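Local coordinates for protein TipC2 (Streptococcus intermedius B196, PDB 6DHX) that probably acts as an immunity protein that protects its producer by recognising an antibacterial toxin exported by the type VII secretion system, at residues 18-24 / 177-183. Sequence-based numbering, arbitrary orientation.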
# COMPACT_ATOMS: atom_id res chain seq x y z
N PRO A 18 -10.65 -11.19 11.97
CA PRO A 18 -9.72 -10.06 11.86
C PRO A 18 -9.61 -9.28 13.15
O PRO A 18 -10.60 -9.07 13.86
CB PRO A 18 -10.34 -9.19 10.76
CG PRO A 18 -11.21 -10.20 9.96
CD PRO A 18 -11.74 -11.13 10.97
N LYS A 19 -8.38 -8.86 13.46
CA LYS A 19 -8.12 -8.06 14.67
C LYS A 19 -7.93 -6.58 14.34
O LYS A 19 -7.93 -5.73 15.26
CB LYS A 19 -6.89 -8.60 15.43
CG LYS A 19 -7.09 -9.97 16.13
CD LYS A 19 -6.08 -10.18 17.26
CE LYS A 19 -6.13 -11.59 17.85
NZ LYS A 19 -5.38 -11.67 19.19
N ASN A 20 -7.81 -6.25 13.06
CA ASN A 20 -7.65 -4.89 12.59
C ASN A 20 -8.07 -4.82 11.12
O ASN A 20 -8.35 -5.84 10.47
CB ASN A 20 -6.18 -4.43 12.75
CG ASN A 20 -5.25 -5.35 12.02
OD1 ASN A 20 -5.32 -5.43 10.80
ND2 ASN A 20 -4.39 -6.07 12.77
N ILE A 21 -8.06 -3.60 10.58
CA ILE A 21 -8.59 -3.39 9.24
C ILE A 21 -7.74 -4.06 8.19
O ILE A 21 -8.26 -4.46 7.13
CB ILE A 21 -8.74 -1.87 8.95
CG1 ILE A 21 -9.55 -1.66 7.68
CG2 ILE A 21 -7.33 -1.18 8.88
CD1 ILE A 21 -10.10 -0.21 7.57
N PHE A 22 -6.44 -4.24 8.44
CA PHE A 22 -5.57 -4.89 7.46
C PHE A 22 -5.84 -6.39 7.42
O PHE A 22 -5.84 -6.99 6.34
CB PHE A 22 -4.09 -4.59 7.76
CG PHE A 22 -3.84 -3.10 7.86
CD1 PHE A 22 -3.87 -2.32 6.69
CD2 PHE A 22 -3.73 -2.48 9.08
CE1 PHE A 22 -3.75 -0.92 6.75
CE2 PHE A 22 -3.62 -1.06 9.16
CZ PHE A 22 -3.63 -0.30 7.99
N ASP A 23 -6.04 -7.02 8.59
CA ASP A 23 -6.51 -8.41 8.60
C ASP A 23 -7.80 -8.54 7.81
O ASP A 23 -8.04 -9.55 7.14
CB ASP A 23 -6.83 -8.90 10.02
CG ASP A 23 -5.61 -9.19 10.87
OD1 ASP A 23 -4.50 -9.47 10.38
OD2 ASP A 23 -5.80 -9.18 12.13
N GLU A 24 -8.71 -7.59 7.97
CA GLU A 24 -10.00 -7.70 7.30
C GLU A 24 -9.82 -7.69 5.78
O GLU A 24 -10.36 -8.54 5.06
CB GLU A 24 -10.86 -6.54 7.81
CG GLU A 24 -12.27 -6.57 7.47
CD GLU A 24 -12.96 -5.33 8.06
OE1 GLU A 24 -12.80 -4.26 7.42
OE2 GLU A 24 -13.60 -5.45 9.13
N LYS A 177 -15.59 -3.69 10.32
CA LYS A 177 -15.68 -3.52 11.77
C LYS A 177 -14.66 -2.49 12.28
O LYS A 177 -14.64 -2.19 13.49
CB LYS A 177 -15.48 -4.86 12.46
CG LYS A 177 -16.56 -5.86 12.05
CD LYS A 177 -16.55 -7.09 12.92
CE LYS A 177 -17.90 -7.82 12.83
NZ LYS A 177 -17.85 -9.15 13.51
N TYR A 178 -13.89 -1.92 11.37
CA TYR A 178 -12.86 -0.93 11.71
C TYR A 178 -13.14 0.30 10.86
O TYR A 178 -14.20 0.44 10.24
CB TYR A 178 -11.48 -1.57 11.47
CG TYR A 178 -11.32 -2.84 12.29
CD1 TYR A 178 -11.09 -2.77 13.65
CD2 TYR A 178 -11.43 -4.11 11.70
CE1 TYR A 178 -10.99 -3.90 14.43
CE2 TYR A 178 -11.31 -5.25 12.48
CZ TYR A 178 -11.08 -5.15 13.82
OH TYR A 178 -10.96 -6.28 14.62
N SER A 179 -12.16 1.20 10.76
CA SER A 179 -12.36 2.41 9.98
C SER A 179 -11.00 3.05 9.73
O SER A 179 -10.00 2.68 10.37
CB SER A 179 -13.29 3.39 10.70
OG SER A 179 -12.57 4.13 11.68
N PRO A 180 -10.92 4.03 8.84
CA PRO A 180 -9.64 4.73 8.62
C PRO A 180 -9.14 5.48 9.82
O PRO A 180 -7.96 5.85 9.84
CB PRO A 180 -9.97 5.72 7.49
CG PRO A 180 -11.11 5.01 6.71
CD PRO A 180 -11.95 4.44 7.86
N LYS A 181 -9.99 5.79 10.80
CA LYS A 181 -9.49 6.46 11.99
C LYS A 181 -9.38 5.51 13.19
O LYS A 181 -8.91 5.92 14.25
CB LYS A 181 -10.34 7.68 12.34
CG LYS A 181 -11.75 7.35 12.73
CD LYS A 181 -12.36 8.52 13.53
CE LYS A 181 -13.86 8.61 13.32
NZ LYS A 181 -14.44 9.79 14.03
N ASP A 182 -9.74 4.23 13.03
CA ASP A 182 -9.55 3.28 14.13
C ASP A 182 -9.21 1.95 13.49
O ASP A 182 -10.10 1.18 13.10
CB ASP A 182 -10.76 3.12 15.03
CG ASP A 182 -10.56 1.98 16.04
OD1 ASP A 182 -9.37 1.70 16.43
OD2 ASP A 182 -11.57 1.33 16.38
N TYR A 183 -7.91 1.68 13.40
CA TYR A 183 -7.49 0.49 12.66
C TYR A 183 -7.78 -0.80 13.42
O TYR A 183 -7.78 -1.87 12.80
CB TYR A 183 -5.98 0.52 12.42
CG TYR A 183 -5.45 1.53 11.44
CD1 TYR A 183 -6.30 2.24 10.59
CD2 TYR A 183 -4.08 1.73 11.33
CE1 TYR A 183 -5.79 3.15 9.67
CE2 TYR A 183 -3.55 2.63 10.43
CZ TYR A 183 -4.40 3.34 9.61
OH TYR A 183 -3.83 4.23 8.73
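The ring of Tyr178 lies flat over the backbone that enters helix 21-32: Asn20 CA sits 3.7 Å from the ring centroid, a CH-pi contact, and the phenol is long enough for Tyr178 OH to donate to Pro18 O at 2.9 Å. At the N-cap, the short side chain of Asn20 bends back so that Asn20 OD1 accepts from Asp23 N at 2.8 Å and weakly from Phe22 N. The first helical NH, Ile21 N, which Asn20 OD1 does not cap, donates to Tyr183 O of the loop at 2.8 Å. One turn on, Glu24 OE2 reaches back to Lys177 N (2.9 Å); its OE1 is held by Ser176 and Trp170. Branched Ile21 fills the space between the two tyrosines, Ile21 CB to Tyr178 CB 3.7 Å, and Phe22 turns its edge to the face of Tyr183, a T-shaped pair with planes at 81°. Ile21 and Tyr183 also rest on Leu167, and Phe22 reaches strands 89-99 and 116-127, so helix 21-32 and the loop before strand 187-190 pack together against helix 151-173 and the sheet.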